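Local coordinates for death domain of TUBE (Drosophila melanogaster, PDB 1D2Z), which recruits the kinase Pelle to the plasma membrane and activates it through death-domain pairing, in the Toll pathway that sets embryonic dorsoventral polarity, at the interface of chains B and A. Sequence-based numbering; all coordinates share one arbitrary frame. Chains: chain A, Death domain of TUBE; chain B, Death domain of pelle.

Contact 1: the interface of chains B and A. Residues chain B 44, 72-73; chain A 34, 117-121, 143-144.
The last turn of Pelle's helix 61-73, carrying B:Gln72 and B:Tyr73, plugs into Tube at the turn A:Ala117 to A:Leu119, between helix 107-116 and helix 120-130, and at the start of that second helix, while A:Pro143 from Tube's C-terminal tail closes over the tyrosine. This is a heterotypic death-domain contact between two six-helix bundles. The two helix ends meet directly: A:Ser121 N, in the first turn of helix 120-130, donates to B:Gln72 O at 3.0 Å, an arrangement in which the two helix dipoles probably help each other.

The B:Gln72 side chain leaves with CG anti to its backbone N (chi1 179°) and runs out extended, placing its amide between two Tube groups. Tip to tip, A:Lys34 NZ gives a bond to the amide oxygen OE1 at 2.8 Å. The other end, NE2, points almost straight at A:Glu118 O, 3.1 Å away and 175° at the hydrogen; the acceptor lies in the amide plane, although the nitrogen stands above the plane of the glutamate carbonyl. Water 2 also bonds NE2 and passes the link to A:Ala117 O. A methyl, A:Leu119 CD2, packs against the amide carbon. A leucine here would probably leave A:Lys34 NZ and A:Glu118 O without their amide partners and cut the tie to water 2.

B:Tyr73 is sandwiched: the CG of its neighbour B:Gln72 covers one face of the ring, and A:Pro143 CB lies over the other, 3.8 Å from the centroid and offset toward the rim, in a CH-pi contact. A:Gly144 CA presses on CD1 at 3.5 Å. The phenol OH bonds water 1, which lies in the ring plane and bonds both water 2 and the carboxylate oxygen A:Glu118 OE1. That same oxygen holds water 3, and B:Tyr44 OH completes this second bridge at 2.7 Å from water 3.

Contact 2: the interface of chains B and A. Residues chain B 41, 69, 75, 79, 83, 86; chain A 143, 145-147.
B:His75 reaches the backbone of Tube's C-terminal tail with its imidazole NE2, which donates to A:Pro143 O at 2.8 Å and 164° at the hydrogen. The oxygen lies in the ring plane, and the geometry implies that NE2 acts as the donor. On the same ring, CE1 comes to 3.3 Å from A:Ala145 O, so the histidine tip faces two tail carbonyls.

B:Trp69 NE1 also passes near A:Pro143 O, but its N-H points elsewhere, toward water 4 in the plane of the indole. Water 4 then bonds A:Ala145 O at 2.7 Å.

Further along, A:Ile147 drops its CD1 methyl between B:Leu83 CB, at 3.8 Å, and the indole atom B:Trp69 CZ2, at 3.9 Å. Its CG1 stands anti to the carbonyl carbon (chi1 -54°) and the chain runs on extended, which carries the methyl onto these apolar groups. B:Thr79 crosses the isoleucine at about a right angle, its methyl CG2 against the tail backbone; its hydroxyl OG1 bonds water 5, which in turn bonds both A:Ile147 N and O.

Behind this layer, the indole is held within Pelle: B:Val41 CG1 lies over one face and B:His75 CD2 over the opposite one, both toward the rim, and B:Thr79 O sits at the edge. Tryptophan and histidine thus probably help position each other. The site holds Tube's tail on Pelle's surface and so probably strengthens the pairing through which Tube recruits the kinase.

Contact 1: the interface of chains B and A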
loop_
_atom_site.group_PDB
_atom_site.type_symbol
_atom_site.label_atom_id
_atom_site.label_comp_id
_atom_site.label_asym_id
_atom_site.label_seq_id
_atom_site.Cartn_x
_atom_site.Cartn_y
_atom_site.Cartn_z
ATOM N N TYR B 44 12.830 0.683 0.611
ATOM C CA TYR B 44 13.661 -0.480 0.328
ATOM C C TYR B 44 14.418 -0.334 -0.993
ATOM O O TYR B 44 14.049 0.485 -1.846
ATOM C CB TYR B 44 12.815 -1.757 0.354
ATOM C CG TYR B 44 12.399 -2.164 1.753
ATOM C CD1 TYR B 44 11.221 -1.672 2.322
ATOM C CD2 TYR B 44 13.194 -3.023 2.520
ATOM C CE1 TYR B 44 10.846 -2.019 3.614
ATOM C CE2 TYR B 44 12.824 -3.377 3.825
ATOM C CZ TYR B 44 11.651 -2.870 4.361
ATOM O OH TYR B 44 11.281 -3.201 5.648
ATOM N N GLN B 72 1.440 3.107 -1.829
ATOM C CA GLN B 72 1.398 1.881 -1.039
ATOM C C GLN B 72 1.093 2.062 0.444
ATOM O O GLN B 72 0.311 1.303 1.013
ATOM C CB GLN B 72 2.699 1.087 -1.184
ATOM C CG GLN B 72 2.704 -0.191 -0.352
ATOM C CD GLN B 72 4.017 -0.941 -0.401
ATOM O OE1 GLN B 72 4.691 -0.991 -1.441
ATOM N NE2 GLN B 72 4.385 -1.545 0.725
ATOM N N TYR B 73 1.707 3.060 1.070
ATOM C CA TYR B 73 1.519 3.279 2.506
ATOM C C TYR B 73 0.360 4.177 2.903
ATOM O O TYR B 73 0.138 4.416 4.089
ATOM C CB TYR B 73 2.831 3.740 3.134
ATOM C CG TYR B 73 3.981 2.839 2.746
ATOM C CD1 TYR B 73 4.212 1.643 3.425
ATOM C CD2 TYR B 73 4.801 3.150 1.665
ATOM C CE1 TYR B 73 5.225 0.781 3.040
ATOM C CE2 TYR B 73 5.822 2.290 1.263
ATOM C CZ TYR B 73 6.027 1.107 1.962
ATOM O OH TYR B 73 7.038 0.263 1.601
ATOM N N LYS A 34 3.851 -8.721 -3.897
ATOM C CA LYS A 34 4.293 -8.775 -2.509
ATOM C C LYS A 34 3.341 -9.611 -1.658
ATOM O O LYS A 34 3.776 -10.404 -0.823
ATOM C CB LYS A 34 4.422 -7.366 -1.936
ATOM C CG LYS A 34 5.370 -6.471 -2.719
ATOM C CD LYS A 34 5.462 -5.094 -2.087
ATOM C CE LYS A 34 6.310 -4.167 -2.926
ATOM N NZ LYS A 34 6.548 -2.872 -2.237
ATOM N N ALA A 117 2.795 -7.386 4.928
ATOM C CA ALA A 117 3.555 -6.887 3.780
ATOM C C ALA A 117 3.572 -5.352 3.685
ATOM O O ALA A 117 4.076 -4.786 2.709
ATOM C CB ALA A 117 3.005 -7.490 2.489
ATOM N N GLU A 118 3.012 -4.694 4.698
ATOM C CA GLU A 118 2.933 -3.231 4.768
ATOM C C GLU A 118 2.168 -2.580 3.614
ATOM O O GLU A 118 2.466 -1.449 3.213
ATOM C CB GLU A 118 4.327 -2.604 4.908
ATOM C CG GLU A 118 5.082 -3.082 6.147
ATOM C CD GLU A 118 6.289 -2.222 6.504
ATOM O OE1 GLU A 118 6.976 -1.702 5.597
ATOM O OE2 GLU A 118 6.558 -2.076 7.710
ATOM N N LEU A 119 1.179 -3.305 3.096
ATOM C CA LEU A 119 0.327 -2.823 2.008
ATOM C C LEU A 119 -0.831 -2.106 2.706
ATOM O O LEU A 119 -1.981 -2.560 2.686
ATOM C CB LEU A 119 -0.167 -4.015 1.173
ATOM C CG LEU A 119 0.957 -4.931 0.642
ATOM C CD1 LEU A 119 0.375 -6.094 -0.163
ATOM C CD2 LEU A 119 1.943 -4.131 -0.217
ATOM N N PHE A 120 -0.502 -0.977 3.333
ATOM C CA PHE A 120 -1.471 -0.206 4.100
ATOM C C PHE A 120 -2.636 0.420 3.361
ATOM O O PHE A 120 -3.716 0.557 3.930
ATOM C CB PHE A 120 -0.758 0.798 5.008
ATOM C CG PHE A 120 -0.031 0.143 6.152
ATOM C CD1 PHE A 120 -0.742 -0.458 7.185
ATOM C CD2 PHE A 120 1.356 0.074 6.165
ATOM C CE1 PHE A 120 -0.078 -1.127 8.219
ATOM C CE2 PHE A 120 2.029 -0.591 7.192
ATOM C CZ PHE A 120 1.312 -1.192 8.219
ATOM N N SER A 121 -2.445 0.782 2.098
ATOM C CA SER A 121 -3.538 1.354 1.314
ATOM C C SER A 121 -4.618 0.291 1.134
ATOM O O SER A 121 -5.812 0.563 1.272
ATOM C CB SER A 121 -3.043 1.813 -0.051
ATOM O OG SER A 121 -3.000 3.218 -0.115
ATOM N N PRO A 143 9.019 2.822 6.083
ATOM C CA PRO A 143 8.160 3.538 5.131
ATOM C C PRO A 143 6.675 3.612 5.488
ATOM O O PRO A 143 5.974 4.504 5.019
ATOM C CB PRO A 143 8.412 2.794 3.822
ATOM C CG PRO A 143 8.742 1.389 4.284
ATOM C CD PRO A 143 9.647 1.648 5.448
ATOM N N GLY A 144 6.200 2.700 6.335
ATOM C CA GLY A 144 4.798 2.719 6.719
ATOM C C GLY A 144 4.489 3.521 7.973
ATOM O O GLY A 144 3.322 3.742 8.305
HETATM O O HOH W 1 7.436 -1.916 2.945
HETATM O O HOH W 2 5.983 -3.679 1.350
HETATM O O HOH W 3 9.437 -1.754 7.003
#

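Contact 2: the interface of chains B and A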
loop_
_atom_site.group_PDB
_atom_site.type_symbol
_atom_site.label_atom_id
_atom_site.label_comp_id
_atom_site.label_asym_id
_atom_site.label_seq_id
_atom_site.Cartn_x
_atom_site.Cartn_y
_atom_site.Cartn_z
ATOM N N VAL B 41 12.594 8.039 4.878
ATOM C CA VAL B 41 11.463 7.167 5.207
ATOM C C VAL B 41 11.869 5.696 5.106
ATOM O O VAL B 41 11.046 4.797 5.258
ATOM C CB VAL B 41 10.236 7.439 4.299
ATOM C CG1 VAL B 41 9.822 8.900 4.405
ATOM C CG2 VAL B 41 10.545 7.070 2.863
ATOM N N TRP B 69 5.640 5.981 -1.740
ATOM C CA TRP B 69 5.376 6.288 -0.337
ATOM C C TRP B 69 3.910 6.644 -0.063
ATOM O O TRP B 69 3.323 6.172 0.910
ATOM C CB TRP B 69 6.318 7.405 0.119
ATOM C CG TRP B 69 6.391 7.592 1.597
ATOM C CD1 TRP B 69 6.759 6.657 2.536
ATOM C CD2 TRP B 69 6.097 8.790 2.318
ATOM N NE1 TRP B 69 6.708 7.205 3.793
ATOM C CE2 TRP B 69 6.307 8.513 3.692
ATOM C CE3 TRP B 69 5.677 10.074 1.941
ATOM C CZ2 TRP B 69 6.112 9.474 4.684
ATOM C CZ3 TRP B 69 5.482 11.029 2.931
ATOM C CH2 TRP B 69 5.697 10.724 4.285
ATOM N N HIS B 75 -0.154 7.358 2.928
ATOM C CA HIS B 75 0.187 8.491 3.783
ATOM C C HIS B 75 -0.589 9.749 3.406
ATOM O O HIS B 75 -0.998 9.916 2.253
ATOM C CB HIS B 75 1.694 8.755 3.773
ATOM C CG HIS B 75 2.480 7.760 4.568
ATOM N ND1 HIS B 75 2.197 7.477 5.885
ATOM C CD2 HIS B 75 3.532 6.977 4.233
ATOM C CE1 HIS B 75 3.044 6.563 6.330
ATOM N NE2 HIS B 75 3.865 6.243 5.346
ATOM N N THR B 79 1.363 14.114 6.913
ATOM C CA THR B 79 2.565 13.315 7.137
ATOM C C THR B 79 3.666 13.761 6.173
ATOM O O THR B 79 4.835 13.821 6.546
ATOM C CB THR B 79 2.263 11.803 7.015
ATOM O OG1 THR B 79 1.282 11.454 8.000
ATOM C CG2 THR B 79 3.519 10.965 7.265
ATOM N N LEU B 83 7.387 15.335 6.996
ATOM C CA LEU B 83 8.621 14.841 6.393
ATOM C C LEU B 83 9.434 16.022 5.882
ATOM O O LEU B 83 10.647 16.087 6.084
ATOM C CB LEU B 83 8.328 13.877 5.243
ATOM C CG LEU B 83 9.527 13.414 4.398
ATOM C CD1 LEU B 83 10.548 12.661 5.254
ATOM C CD2 LEU B 83 9.045 12.534 3.249
ATOM N N LYS B 86 10.993 17.791 8.748
ATOM C CA LYS B 86 12.156 17.084 9.279
ATOM C C LYS B 86 13.391 17.298 8.409
ATOM O O LYS B 86 14.505 17.400 8.919
ATOM C CB LYS B 86 11.857 15.582 9.430
ATOM C CG LYS B 86 13.033 14.772 9.978
ATOM C CD LYS B 86 12.603 13.466 10.643
ATOM C CE LYS B 86 12.184 12.404 9.642
ATOM N NZ LYS B 86 11.918 11.116 10.352
ATOM N N PRO A 143 9.019 2.822 6.083
ATOM C CA PRO A 143 8.160 3.538 5.131
ATOM C C PRO A 143 6.675 3.612 5.488
ATOM O O PRO A 143 5.974 4.504 5.019
ATOM C CB PRO A 143 8.412 2.794 3.822
ATOM C CG PRO A 143 8.742 1.389 4.284
ATOM C CD PRO A 143 9.647 1.648 5.448
ATOM N N ALA A 145 5.528 3.987 8.654
ATOM C CA ALA A 145 5.364 4.748 9.889
ATOM C C ALA A 145 4.990 6.208 9.681
ATOM O O ALA A 145 5.362 6.831 8.682
ATOM C CB ALA A 145 6.633 4.664 10.724
ATOM N N LEU A 146 4.280 6.749 10.662
ATOM C CA LEU A 146 3.862 8.142 10.651
ATOM C C LEU A 146 5.050 8.983 11.113
ATOM O O LEU A 146 6.020 8.456 11.672
ATOM C CB LEU A 146 2.679 8.340 11.601
ATOM C CG LEU A 146 1.512 7.365 11.417
ATOM C CD1 LEU A 146 0.422 7.653 12.441
ATOM C CD2 LEU A 146 0.965 7.458 9.997
ATOM N N ILE A 147 4.991 10.281 10.844
ATOM C CA ILE A 147 6.058 11.197 11.233
ATOM C C ILE A 147 5.447 12.311 12.079
ATOM O O ILE A 147 4.460 12.934 11.684
ATOM C CB ILE A 147 6.761 11.799 9.991
ATOM C CG1 ILE A 147 7.248 10.673 9.071
ATOM C CG2 ILE A 147 7.940 12.669 10.417
ATOM C CD1 ILE A 147 7.889 11.145 7.789
HETATM O O HOH W 4 7.388 6.710 6.892
HETATM O O HOH W 5 2.565 11.647 10.474
#

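Contact 1 and contact 2 lie about 12 Å apart, measured between the centres of their C-alpha atoms, and A:Pro143 belongs to both. Pelle's helix 61-73 also contributes to each: its C-terminal end to contact 1, and B:Trp69, one turn earlier, to contact 2. On Tube, contact 1 combines the helical domain with the start of the tail, whereas the Tube residues of contact 2 all lie in the tail, continuing from the shared proline toward Pelle's helix 77-86. Tube therefore grips Pelle with a docking surface and a trailing arm, and the proline is likely to couple the two, so that domain docking and tail binding support one another.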